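PDB 6GRI: microcin B17-processing protein McbC from Escherichia coli, which helps turn the inactive microcin B17 precursor into the active peptide, probably as the FMN-dependent dehydrogenase that oxidises azoline rings in the precursor to azoles. Local coordinates for residues D16-A21 with Y202-Y207; I22-H27 with I193-A198. All coordinates share one frame; numbering follows the deposited sequence.

Overall arrangement
From the N terminus, the chain soon forms helix 17-27, which with its N-cap D16 supplies the first segment of both contacts. After a long excursion through helix 97-108 and the first three strands of the antiparallel sheet, it comes back along strand 187-194, and I193-A198 meets the far half of that helix in contact 2. A few residues on, Y202-Y207 closes the wider loop of contact 1 on the near half, so contact 2 is nested inside contact 1. Their centres lie about 7 Å apart, and Y207 and H27 join them by a probable hydrogen bond. Together they tie helix 17-27 to the nitroreductase-type core through strand 187-194, helix 195-199 and helix 204-228.

Contact 1 of 2, residues D16-A21 with Y202-Y207; sequences DPEVLA and YRYRGY
V19 and R203 bring the two backbones closest, their CA atoms 6.7 Å apart, where the first turn of helix 17-27 faces the residues leading into the long helix that runs on to 228. The motif on the first side is a helix N-cap: D16 precedes the helix, and its OD1 accepts weak bonds from E18 N at 2.9 Å and V19 N at 3.4 Å. Its other oxygen reaches across. D16 OD2 forms a salt bridge with R203 NH1 at 2.8 Å, with a nearly straight N-H...O angle of 167°. The oxygen lies in the guanidinium plane but is approached on its anti side and somewhat out of the carboxylate plane, the two flat groups being turned 57° apart. One carboxylate therefore both caps a helix and holds the arginine, whose NE has a second acidic partner, D264 of a McbB chain.

V19 fills the middle like a fork. With CG1 anti to the backbone N (chi1 177°), CG1 makes a CH-pi contact with Y204, 3.8 Å from the ring centroid, on the CD1 and CE1 side of the face. CG2 lies over one face of the guanidinium, displaced toward the rim, with R203 NH2 3.4 Å away, and also touches Y204 at CE2 and CZ. Through CG2 the arginine and tyrosine share one valine, which itself also packs on L199 of the short helix 195-199. Y204 reaches far enough over the helix for its OH to come within 3.6 Å of V19 CA.

Contact 2 of 2, residues I22-H27 with I193-A198; sequences IVKDFH and IIFEKA
V23 meets the ring of F195 obliquely, its CG1 4.5 Å from F195 CD1, a loose apolar touch. K24, next along, lays its aliphatic chain across that phenyl group. Its CG stands almost directly over the centre of one face, 4.2 Å from the F195 centroid in a CH-pi contact, while K24 CE reaches to 4.0 Å from F195 CD2. Extended beyond CG, the chain carries NZ on to a hydrogen bond with R252 O. One turn on, H27 completes the grip in a T-shaped pair. The edge of F195 points at the imidazole face with centroids 5.1 Å apart and planes at 84°, F195 CZ sitting over the middle of the histidine ring. A chi1 of -173°, with CG opposite the backbone N, turns the imidazole toward the phenyl group; ND1 probably shares a hydrogen bond with Y207 OH, which would fix the ring's rotation. I193 CG2 adds an oblique contact 4.4 Å from H27 CE1. F195 begins the short helix 195-199 at the end of strand 187-194, so this buried cluster seats helix 17-27 against the sheet, with A255 and L257 of strand 254-263 packing on H27 and helix 204-228 alongside V23.

Contact 1 of 2, residues D16-A21 with Y202-Y207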
# COMPACT_ATOMS: atom_id res chain seq x y z
N ASP C 16 11.71 12.39 -0.76
CA ASP C 16 11.54 11.32 0.21
C ASP C 16 11.36 10.03 -0.59
O ASP C 16 10.40 9.91 -1.36
CB ASP C 16 10.33 11.57 1.11
CG ASP C 16 10.24 10.57 2.24
OD1 ASP C 16 10.61 9.40 2.04
OD2 ASP C 16 9.79 10.97 3.33
N PRO C 17 12.28 9.09 -0.44
CA PRO C 17 12.18 7.85 -1.21
C PRO C 17 11.09 6.88 -0.74
O PRO C 17 10.61 6.08 -1.54
CB PRO C 17 13.58 7.25 -1.08
CG PRO C 17 14.10 7.78 0.20
CD PRO C 17 13.48 9.12 0.41
N GLU C 18 10.71 6.92 0.54
CA GLU C 18 9.52 6.20 1.02
C GLU C 18 8.29 6.71 0.29
O GLU C 18 7.48 5.92 -0.19
CB GLU C 18 9.33 6.36 2.53
CG GLU C 18 8.09 5.69 3.15
CD GLU C 18 8.30 4.25 3.61
OE1 GLU C 18 9.39 3.67 3.44
OE2 GLU C 18 7.33 3.68 4.16
N VAL C 19 8.15 8.03 0.17
CA VAL C 19 7.00 8.59 -0.53
C VAL C 19 7.00 8.16 -1.99
O VAL C 19 5.95 7.80 -2.54
CB VAL C 19 6.90 10.12 -0.44
CG1 VAL C 19 5.73 10.63 -1.26
CG2 VAL C 19 6.76 10.56 1.01
N LEU C 20 8.18 8.20 -2.62
CA LEU C 20 8.26 7.96 -4.06
C LEU C 20 7.86 6.53 -4.38
O LEU C 20 7.06 6.30 -5.28
CB LEU C 20 9.67 8.22 -4.56
CG LEU C 20 9.92 8.11 -6.06
CD1 LEU C 20 9.19 9.22 -6.82
CD2 LEU C 20 11.42 8.15 -6.32
N ALA C 21 8.42 5.59 -3.64
CA ALA C 21 8.10 4.17 -3.79
C ALA C 21 6.60 3.87 -3.63
O ALA C 21 6.03 3.15 -4.44
CB ALA C 21 8.88 3.35 -2.78
N TYR C 202 5.18 18.86 -1.70
CA TYR C 202 3.94 18.58 -0.98
C TYR C 202 3.76 17.12 -0.56
O TYR C 202 2.74 16.78 0.05
CB TYR C 202 2.74 19.02 -1.83
CG TYR C 202 2.79 20.48 -2.20
CD1 TYR C 202 2.85 21.45 -1.21
CD2 TYR C 202 2.81 20.90 -3.53
CE1 TYR C 202 2.93 22.80 -1.52
CE2 TYR C 202 2.90 22.25 -3.86
CZ TYR C 202 2.96 23.20 -2.85
OH TYR C 202 3.04 24.54 -3.13
N ARG C 203 4.75 16.28 -0.86
CA ARG C 203 4.67 14.84 -0.57
C ARG C 203 3.45 14.22 -1.26
O ARG C 203 3.14 14.60 -2.39
CB ARG C 203 4.73 14.57 0.94
CG ARG C 203 5.97 15.16 1.59
CD ARG C 203 5.89 15.12 3.10
NE ARG C 203 5.61 13.77 3.59
CZ ARG C 203 6.50 12.79 3.70
NH1 ARG C 203 7.77 12.94 3.35
NH2 ARG C 203 6.10 11.63 4.17
N TYR C 204 2.74 13.31 -0.59
CA TYR C 204 1.62 12.56 -1.19
C TYR C 204 0.56 13.43 -1.86
O TYR C 204 0.07 13.09 -2.92
CB TYR C 204 0.96 11.68 -0.13
CG TYR C 204 1.87 10.58 0.36
CD1 TYR C 204 2.17 9.50 -0.46
CD2 TYR C 204 2.44 10.63 1.63
CE1 TYR C 204 3.00 8.48 -0.01
CE2 TYR C 204 3.28 9.62 2.09
CZ TYR C 204 3.56 8.56 1.26
OH TYR C 204 4.39 7.56 1.68
N ARG C 205 0.24 14.56 -1.27
CA ARG C 205 -0.74 15.46 -1.87
C ARG C 205 -0.30 16.04 -3.23
O ARG C 205 -1.14 16.43 -4.03
CB ARG C 205 -1.08 16.58 -0.88
CG ARG C 205 -2.45 17.24 -1.06
CD ARG C 205 -2.54 18.35 -0.04
NE ARG C 205 -3.85 18.98 0.10
CZ ARG C 205 -4.86 18.53 0.85
NH1 ARG C 205 -4.77 17.39 1.52
NH2 ARG C 205 -5.98 19.23 0.91
N GLY C 206 1.00 16.11 -3.48
CA GLY C 206 1.50 16.52 -4.78
C GLY C 206 1.06 15.64 -5.96
O GLY C 206 0.86 16.13 -7.07
N TYR C 207 0.91 14.34 -5.72
CA TYR C 207 0.40 13.41 -6.73
C TYR C 207 -1.01 13.79 -7.20
O TYR C 207 -1.29 13.89 -8.39
CB TYR C 207 0.38 11.99 -6.17
CG TYR C 207 -0.04 10.94 -7.17
CD1 TYR C 207 0.83 10.54 -8.17
CD2 TYR C 207 -1.29 10.37 -7.13
CE1 TYR C 207 0.46 9.58 -9.10
CE2 TYR C 207 -1.67 9.42 -8.05
CZ TYR C 207 -0.79 9.03 -9.03
OH TYR C 207 -1.18 8.09 -9.94

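Contact 2 of 2, residues I22-H27 with I193-A198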
# COMPACT_ATOMS: atom_id res chain seq x y z
N ILE C 22 5.98 4.43 -2.59
CA ILE C 22 4.56 4.22 -2.28
C ILE C 22 3.59 4.81 -3.34
O ILE C 22 2.57 4.19 -3.66
CB ILE C 22 4.25 4.73 -0.84
CG1 ILE C 22 4.77 3.71 0.18
CG2 ILE C 22 2.77 4.98 -0.61
CD1 ILE C 22 4.96 4.26 1.57
N VAL C 23 3.93 5.98 -3.88
CA VAL C 23 3.16 6.61 -4.96
C VAL C 23 3.26 5.80 -6.25
O VAL C 23 2.25 5.62 -6.93
CB VAL C 23 3.62 8.06 -5.21
CG1 VAL C 23 2.91 8.66 -6.41
CG2 VAL C 23 3.38 8.93 -3.99
N LYS C 24 4.46 5.34 -6.59
CA LYS C 24 4.68 4.51 -7.78
C LYS C 24 3.97 3.16 -7.68
O LYS C 24 3.30 2.76 -8.63
CB LYS C 24 6.16 4.26 -8.01
CG LYS C 24 6.97 5.43 -8.57
CD LYS C 24 8.44 5.06 -8.51
CE LYS C 24 9.28 5.88 -9.47
NZ LYS C 24 10.65 5.32 -9.61
N ASP C 25 4.12 2.46 -6.55
CA ASP C 25 3.38 1.20 -6.26
C ASP C 25 1.88 1.32 -6.46
O ASP C 25 1.24 0.35 -6.86
CB ASP C 25 3.55 0.74 -4.81
CG ASP C 25 4.96 0.33 -4.47
OD1 ASP C 25 5.84 0.30 -5.36
OD2 ASP C 25 5.19 0.05 -3.27
N PHE C 26 1.33 2.49 -6.12
CA PHE C 26 -0.09 2.75 -6.26
C PHE C 26 -0.40 3.02 -7.70
O PHE C 26 -1.26 2.39 -8.28
CB PHE C 26 -0.55 3.94 -5.40
CG PHE C 26 -1.99 4.29 -5.59
CD1 PHE C 26 -2.98 3.48 -5.07
CD2 PHE C 26 -2.36 5.39 -6.34
CE1 PHE C 26 -4.32 3.77 -5.27
CE2 PHE C 26 -3.70 5.69 -6.55
CZ PHE C 26 -4.69 4.87 -6.01
N HIS C 27 0.30 3.99 -8.27
CA HIS C 27 0.16 4.36 -9.67
C HIS C 27 0.05 3.17 -10.62
O HIS C 27 -0.82 3.13 -11.48
CB HIS C 27 1.36 5.20 -10.10
CG HIS C 27 1.22 5.75 -11.47
ND1 HIS C 27 0.58 6.94 -11.73
CD2 HIS C 27 1.59 5.26 -12.68
CE1 HIS C 27 0.57 7.16 -13.03
NE2 HIS C 27 1.18 6.15 -13.63
N ILE C 193 3.43 12.61 -16.00
CA ILE C 193 3.83 13.04 -14.67
C ILE C 193 5.31 12.70 -14.41
O ILE C 193 5.72 11.54 -14.52
CB ILE C 193 2.93 12.43 -13.57
CG1 ILE C 193 3.40 12.87 -12.18
CG2 ILE C 193 2.90 10.90 -13.59
CD1 ILE C 193 2.32 12.80 -11.12
N ILE C 194 6.11 13.71 -14.07
CA ILE C 194 7.44 13.47 -13.53
C ILE C 194 7.20 13.30 -12.05
O ILE C 194 6.87 14.27 -11.36
CB ILE C 194 8.40 14.65 -13.82
CG1 ILE C 194 8.54 14.86 -15.33
CG2 ILE C 194 9.78 14.40 -13.22
CD1 ILE C 194 9.24 16.15 -15.68
N PHE C 195 7.36 12.08 -11.55
CA PHE C 195 6.98 11.72 -10.18
C PHE C 195 7.69 12.59 -9.14
O PHE C 195 7.03 13.20 -8.29
CB PHE C 195 7.26 10.24 -9.87
CG PHE C 195 6.38 9.27 -10.62
CD1 PHE C 195 5.03 9.17 -10.33
CD2 PHE C 195 6.92 8.40 -11.57
CE1 PHE C 195 4.22 8.24 -10.99
CE2 PHE C 195 6.11 7.48 -12.24
CZ PHE C 195 4.76 7.41 -11.95
N GLU C 196 9.01 12.66 -9.24
CA GLU C 196 9.83 13.38 -8.26
C GLU C 196 9.55 14.89 -8.18
O GLU C 196 9.63 15.48 -7.10
CB GLU C 196 11.33 13.12 -8.49
CG GLU C 196 11.72 11.67 -8.22
CD GLU C 196 13.16 11.49 -7.75
OE1 GLU C 196 13.66 12.30 -6.94
OE2 GLU C 196 13.81 10.52 -8.20
N LYS C 197 9.18 15.49 -9.31
CA LYS C 197 8.74 16.89 -9.35
C LYS C 197 7.34 17.08 -8.77
O LYS C 197 7.05 18.13 -8.20
CB LYS C 197 8.79 17.44 -10.78
CG LYS C 197 8.87 18.95 -10.81
CD LYS C 197 8.90 19.52 -12.21
CE LYS C 197 9.00 21.02 -12.12
NZ LYS C 197 8.71 21.74 -13.39
N ALA C 198 6.47 16.09 -8.93
CA ALA C 198 5.15 16.13 -8.31
C ALA C 198 5.17 15.89 -6.79
O ALA C 198 4.28 16.32 -6.11
CB ALA C 198 4.23 15.13 -8.99